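PDB 3L4A: odorant binding protein (AGAP010409-PA) from Anopheles gambiae, which probably binds and carries odorant molecules in the mosquito, as a secreted, disulfide-linked, mainly helical member of the PBP/GOBP family. Local coordinates for residues D71-D74 / E75-A79; A83-A87 / K88-T92. All blocks are in the same frame, centred on the assembly; numbering follows the deposited sequence.

Interaction 1: D71-D74 / E75-A79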
ATOM      1  N   ASP A  71      -3.616  18.784  -0.577  1.00 12.61           N
ATOM      2  CA  ASP A  71      -2.680  19.673   0.119  1.00 11.88           C
ATOM      3  C   ASP A  71      -1.490  18.932   0.731  1.00 13.04           C
ATOM      4  O   ASP A  71      -1.375  17.717   0.595  1.00 12.90           O
ATOM      5  CB  ASP A  71      -3.421  20.459   1.200  1.00 12.83           C
ATOM      6  CG  ASP A  71      -4.085  19.563   2.246  1.00 15.53           C
ATOM      7  OD1 ASP A  71      -4.249  18.341   2.015  1.00 13.93           O
ATOM      8  OD2 ASP A  71      -4.473  20.086   3.307  1.00 15.68           O
ATOM      9  N   ASP A  72      -0.590  19.669   1.386  1.00 10.62           N
ATOM     10  CA  ASP A  72       0.502  19.056   2.147  1.00  8.18           C
ATOM     11  C   ASP A  72      -0.088  18.190   3.255  1.00  8.63           C
ATOM     12  O   ASP A  72      -1.010  18.608   3.946  1.00  9.60           O
ATOM     13  CB  ASP A  72       1.372  20.118   2.833  1.00 10.03           C
ATOM     14  CG  ASP A  72       2.254  20.896   1.868  1.00 17.63           C
ATOM     15  OD1 ASP A  72       2.354  20.537   0.678  1.00 16.57           O
ATOM     16  OD2 ASP A  72       2.859  21.890   2.321  1.00 12.07           O
ATOM     17  N   ALA A  73       0.466  16.996   3.445  1.00  8.53           N
ATOM     18  CA  ALA A  73      -0.005  16.106   4.508  1.00  8.96           C
ATOM     19  C   ALA A  73       0.063  16.767   5.890  1.00  9.91           C
ATOM     20  O   ALA A  73       1.028  17.475   6.187  1.00  9.99           O
ATOM     21  CB  ALA A  73       0.823  14.838   4.513  1.00  9.78           C
ATOM     22  N   ASP A  74      -0.944  16.517   6.730  1.00  7.76           N
ATOM     23  CA  ASP A  74      -0.909  16.950   8.128  1.00  9.20           C
ATOM     24  C   ASP A  74       0.367  16.411   8.766  1.00 11.13           C
ATOM     25  O   ASP A  74       0.752  15.265   8.529  1.00  9.02           O
ATOM     26  CB  ASP A  74      -2.076  16.365   8.928  1.00 10.71           C
ATOM     27  CG  ASP A  74      -3.426  16.953   8.565  1.00 16.21           C
ATOM     28  OD1 ASP A  74      -3.505  17.928   7.791  1.00 15.61           O
ATOM     29  OD2 ASP A  74      -4.435  16.423   9.085  1.00 19.13           O
ATOM     30  N   GLU A  75       0.992  17.212   9.619  1.00  9.24           N
ATOM     31  CA  GLU A  75       2.196  16.787  10.306  0.60  8.16           C
ATOM     32  C   GLU A  75       1.979  15.522  11.141  1.00  8.75           C
ATOM     33  O   GLU A  75       2.845  14.650  11.175  1.00  9.68           O
ATOM     34  CB  GLU A  75       2.729  17.920  11.192  0.60 11.42           C
ATOM     35  CG  GLU A  75       4.006  17.574  11.931  0.60  9.49           C
ATOM     36  CD  GLU A  75       4.297  18.522  13.082  0.60 22.34           C
ATOM     37  OE1 GLU A  75       3.586  19.539  13.218  0.60 15.87           O
ATOM     38  OE2 GLU A  75       5.236  18.241  13.855  0.60 17.92           O
ATOM     39  N   GLU A  76       0.831  15.427  11.809  1.00 10.29           N
ATOM     40  CA  GLU A  76       0.581  14.260  12.657  1.00  8.78           C
ATOM     41  C   GLU A  76       0.370  12.996  11.835  1.00  9.15           C
ATOM     42  O   GLU A  76       0.672  11.910  12.305  1.00  8.92           O
ATOM     43  CB  GLU A  76      -0.587  14.495  13.627  1.00 13.70           C
ATOM     44  CG  GLU A  76      -1.919  14.770  12.985  1.00 18.47           C
ATOM     45  CD  GLU A  76      -2.199  16.260  12.819  1.00 26.57           C
ATOM     46  OE1 GLU A  76      -3.324  16.679  13.161  1.00 27.85           O
ATOM     47  OE2 GLU A  76      -1.306  17.012  12.354  1.00 17.28           O
ATOM     48  N   PHE A  77      -0.142  13.137  10.613  1.00  8.72           N
ATOM     49  CA  PHE A  77      -0.283  11.991   9.708  1.00  8.31           C
ATOM     50  C   PHE A  77       1.103  11.477   9.322  1.00  8.55           C
ATOM     51  O   PHE A  77       1.386  10.274   9.372  1.00  9.30           O
ATOM     52  CB  PHE A  77      -1.076  12.415   8.465  1.00  9.10           C
ATOM     53  CG  PHE A  77      -1.156  11.366   7.386  1.00  8.50           C
ATOM     54  CD1 PHE A  77      -0.179  11.282   6.401  1.00  8.70           C
ATOM     55  CD2 PHE A  77      -2.229  10.487   7.335  1.00  9.56           C
ATOM     56  CE1 PHE A  77      -0.262  10.325   5.393  1.00  9.27           C
ATOM     57  CE2 PHE A  77      -2.313   9.537   6.332  1.00 10.13           C
ATOM     58  CZ  PHE A  77      -1.332   9.455   5.366  1.00 11.23           C
ATOM     59  N   VAL A  78       1.990  12.390   8.948  1.00  7.72           N
ATOM     60  CA  VAL A  78       3.339  12.014   8.589  1.00  8.06           C
ATOM     61  C   VAL A  78       4.052  11.380   9.790  1.00  9.90           C
ATOM     62  O   VAL A  78       4.655  10.318   9.673  1.00  9.17           O
ATOM     63  CB  VAL A  78       4.137  13.224   8.078  1.00  9.67           C
ATOM     64  CG1 VAL A  78       5.569  12.830   7.805  1.00 12.41           C
ATOM     65  CG2 VAL A  78       3.463  13.806   6.821  1.00 10.98           C
ATOM     66  N   ALA A  79       3.979  12.033  10.948  1.00  9.33           N
ATOM     67  CA  ALA A  79       4.655  11.537  12.143  1.00  9.00           C
ATOM     68  C   ALA A  79       4.160  10.158  12.552  1.00  8.18           C
ATOM     69  O   ALA A  79       4.951   9.272  12.869  1.00  8.51           O
ATOM     70  CB  ALA A  79       4.445  12.507  13.290  1.00 11.52           C
TER
HETATM   71  O   HOH W   1      -4.438  18.309  11.511  1.00 25.84           O
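Ala73 and Val78 meet across the start of helix 75-87, with the methyl CB of Ala73 3.7 Å from CG2 of Val78. One rotation of the valine explains the meeting: with CG1 anti to its backbone N (chi1 176°), CG2 lies beside that N and is turned back toward the preceding loop. The same methyl of Ala73 also touches the Phe77 ring obliquely, 4.1 Å from CD1. A small alanine suits a place hemmed in by a branched side chain, a ring and Trp64. Phe77 itself is buried, and its ring packs edge-to-face with both Trp64 and His81.

Asp74 occupies the N-cap, yet its carboxylate makes no capping bond. Its main-chain carbonyl opens the helix with the first alpha bond: Val78 N donates to Asp74 O at 3.2 Å, nearly straight (166°), and Phe77 N adds a weak bond to the same oxygen. Glu76 bends back over the turn, its CG lodged between backbone N and carbonyl carbon (chi1 61°) and its chain kinked again at chi2; the two torsions together bring OE2 to 3.6 Å from Asp74 CB. The two acids lie close, Asp74 OD2 and Glu76 OE1 being 4.2 Å apart, and a water probably eases this by donating to Glu76 OE1 at 2.6 Å and weakly to Asp74 OD2. Acidic residues are probably welcome here, beside the positive end of the helix dipole. Since Ala73 precedes the N-cap and Val78 is the fourth residue after it, their apolar contact is a hydrophobic staple, formed here without a capping box.

Interaction 2: A83-A87 / K88-T92; sequences ACLEA and KNLET
Leu85 O is gripped by two donors, the backbone N of Lys88 at 3.1 Å and an ammonium ion, probably from the crystallisation liquor. Lys88 N approaches Leu85 O from well out of the plane of its peptide group. This N-H also reaches back to Cys84 O, but weakly, so the last turn tightens from the alpha pattern toward the three-residue spacing of a 3-10 turn. Asn89 N continues the trend, donating to Glu86 O at 3.1 Å.

Asn89 then turns the chain out of the helix with a positive phi of 45°, a left-handed conformation that asparagine tolerates better than most residues. Its CG stays beside the backbone N (chi1 -67°), which carries the amide back under the helix end, where ND2 gives Ala87 O a weak bond of 3.0 Å. Thus side chain and main chain of Asn89 serve two successive carbonyls of the final turn.

In this mainly helical PBP/GOBP fold the same turn carries Cys84, whose disulfide to Cys106 ties helix 75-87 to the chain just beyond helix 96-105. Lys88 follows that link: its CG rests 3.6 Å from Cys84 O and its CE lies 4.2 Å from Cys84 SG. A long aliphatic stem ending in a charge fits this route, for NZ arrives at Ser102 OG with a weak bond.

On the buried side, the branches of Leu85 and Leu90 cross obliquely, Leu85 CD2 standing 4.1 Å from Leu90 CD1, and both leucines pack on Ala103 of helix 96-105. Farther on, Thr92 N donates to Asn89 O and closes the short 3-10 segment 90-92, while Thr92 OG1 adds a second bond to Asn89 O, in the carbonyl plane at 2.8 Å.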
ATOM      1  N   ALA A  83       6.480   6.668  12.291  1.00  9.42           N
ATOM      2  CA  ALA A  83       6.718   5.859  13.480  1.00  9.23           C
ATOM      3  C   ALA A  83       6.201   4.419  13.335  1.00  9.12           C
ATOM      4  O   ALA A  83       6.883   3.462  13.726  1.00  9.33           O
ATOM      5  CB  ALA A  83       6.100   6.528  14.703  1.00  9.86           C
ATOM      6  N   CYS A  84       5.008   4.271  12.773  1.00  8.03           N
ATOM      7  CA  CYS A  84       4.442   2.951  12.540  1.00  7.49           C
ATOM      8  C   CYS A  84       5.367   2.134  11.644  1.00  9.99           C
ATOM      9  O   CYS A  84       5.674   0.985  11.942  1.00  9.95           O
ATOM     10  CB  CYS A  84       3.059   3.083  11.909  1.00  9.28           C
ATOM     11  SG  CYS A  84       2.232   1.511  11.611  1.00 10.85           S
ATOM     12  N   LEU A  85       5.813   2.736  10.546  1.00  8.84           N
ATOM     13  CA  LEU A  85       6.669   2.035   9.594  1.00  8.68           C
ATOM     14  C   LEU A  85       8.014   1.685  10.211  1.00 11.39           C
ATOM     15  O   LEU A  85       8.535   0.593   9.997  1.00 11.82           O
ATOM     16  CB  LEU A  85       6.850   2.884   8.325  1.00  8.52           C
ATOM     17  CG  LEU A  85       5.539   3.060   7.560  1.00  9.43           C
ATOM     18  CD1 LEU A  85       5.594   4.212   6.567  1.00 11.92           C
ATOM     19  CD2 LEU A  85       5.186   1.749   6.849  1.00  8.92           C
ATOM     20  N   GLU A  86       8.584   2.603  10.979  1.00 10.61           N
ATOM     21  CA  GLU A  86       9.849   2.324  11.641  0.63 11.50           C
ATOM     22  C   GLU A  86       9.695   1.128  12.579  1.00 11.75           C
ATOM     23  O   GLU A  86      10.590   0.275  12.663  1.00 14.80           O
ATOM     24  CB  GLU A  86      10.351   3.562  12.397  0.63 12.50           C
ATOM     25  CG  GLU A  86      10.825   4.697  11.497  0.63 13.46           C
ATOM     26  CD  GLU A  86      12.080   4.346  10.716  0.63 23.34           C
ATOM     27  OE1 GLU A  86      12.824   3.443  11.155  0.63 34.05           O
ATOM     28  OE2 GLU A  86      12.323   4.974   9.663  0.63 34.24           O
ATOM     29  N   ALA A  87       8.557   1.054  13.264  1.00 10.42           N
ATOM     30  CA  ALA A  87       8.312  -0.020  14.223  1.00 14.28           C
ATOM     31  C   ALA A  87       8.195  -1.384  13.557  1.00 21.04           C
ATOM     32  O   ALA A  87       8.331  -2.412  14.217  1.00 23.79           O
ATOM     33  CB  ALA A  87       7.068   0.272  15.060  1.00 13.11           C
ATOM     34  N   LYS A  88       7.949  -1.391  12.251  1.00 15.38           N
ATOM     35  CA  LYS A  88       7.814  -2.639  11.506  1.00 15.91           C
ATOM     36  C   LYS A  88       9.139  -3.199  10.993  1.00 16.18           C
ATOM     37  O   LYS A  88       9.167  -4.287  10.409  1.00 18.01           O
ATOM     38  CB  LYS A  88       6.820  -2.461  10.367  1.00 17.20           C
ATOM     39  CG  LYS A  88       5.393  -2.394  10.868  1.00 22.30           C
ATOM     40  CD  LYS A  88       4.432  -2.083   9.755  1.00 21.98           C
ATOM     41  CE  LYS A  88       3.002  -2.397  10.188  1.00 19.00           C
ATOM     42  NZ  LYS A  88       2.746  -3.864  10.245  1.00 19.61           N
ATOM     43  N   ASN A  89      10.223  -2.461  11.216  1.00 14.81           N
ATOM     44  CA  ASN A  89      11.566  -2.918  10.856  1.00 14.46           C
ATOM     45  C   ASN A  89      11.596  -3.524   9.462  1.00 12.47           C
ATOM     46  O   ASN A  89      12.052  -4.659   9.259  1.00 14.15           O
ATOM     47  CB  ASN A  89      12.090  -3.912  11.889  1.00 21.04           C
ATOM     48  CG  ASN A  89      12.322  -3.269  13.240  1.00 29.86           C
ATOM     49  OD1 ASN A  89      13.460  -3.013  13.629  1.00 47.33           O
ATOM     50  ND2 ASN A  89      11.241  -2.989  13.956  1.00 28.50           N
ATOM     51  N   LEU A  90      11.106  -2.743   8.510  1.00 12.37           N
ATOM     52  CA  LEU A  90      10.911  -3.197   7.145  1.00 11.29           C
ATOM     53  C   LEU A  90      12.183  -3.697   6.471  1.00 13.83           C
ATOM     54  O   LEU A  90      12.126  -4.601   5.644  1.00 12.65           O
ATOM     55  CB  LEU A  90      10.293  -2.086   6.297  1.00 14.70           C
ATOM     56  CG  LEU A  90       8.907  -1.575   6.702  1.00 15.77           C
ATOM     57  CD1 LEU A  90       8.474  -0.449   5.770  1.00 19.36           C
ATOM     58  CD2 LEU A  90       7.904  -2.711   6.682  1.00 13.37           C
ATOM     59  N   GLU A  91      13.318  -3.107   6.821  1.00 14.08           N
ATOM     60  CA  GLU A  91      14.593  -3.473   6.203  0.53 18.38           C
ATOM     61  C   GLU A  91      15.012  -4.896   6.556  1.00 19.40           C
ATOM     62  O   GLU A  91      15.852  -5.487   5.877  1.00 22.36           O
ATOM     63  CB  GLU A  91      15.704  -2.506   6.621  0.53 18.94           C
ATOM     64  CG  GLU A  91      15.225  -1.320   7.423  0.53 26.82           C
ATOM     65  CD  GLU A  91      14.861  -1.709   8.839  0.53 20.84           C
ATOM     66  OE1 GLU A  91      15.695  -2.348   9.514  0.53 30.66           O
ATOM     67  OE2 GLU A  91      13.742  -1.381   9.271  0.53 21.51           O
ATOM     68  N   THR A  92      14.431  -5.445   7.621  1.00 11.12           N
ATOM     69  CA  THR A  92      14.769  -6.800   8.046  1.00 14.41           C
ATOM     70  C   THR A  92      13.853  -7.852   7.433  1.00 17.43           C
ATOM     71  O   THR A  92      14.051  -9.049   7.630  1.00 17.23           O
ATOM     72  CB  THR A  92      14.720  -6.975   9.582  1.00 17.07           C
ATOM     73  OG1 THR A  92      13.359  -6.971  10.024  1.00 21.81           O
ATOM     74  CG2 THR A  92      15.502  -5.876  10.283  1.00 24.78           C
TER
HETATM   75  O   HOH W   2      13.280   0.431  10.784  1.00 26.11           O
HETATM   76  O   HOH W   3      13.237  -0.032  13.634  1.00 34.75           O

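Overall arrangement
Interaction 1 and interaction 2 lie at the two ends of one helix, 75-87, with their centres about 18 Å apart. They come in series along the chain: the first leads from the loop after helix 60-66 into the helix, the second leads out of it toward helix 96-105. Neither touches the other. The entry is a surface contact whose apolar side leans on Trp64 of helix 60-66, whereas the exit is partly buried against helix 96-105 and held there by the Cys84-Cys106 disulfide. Helix 75-87 thus spans from helix 60-66 at its start to helix 96-105 at its end.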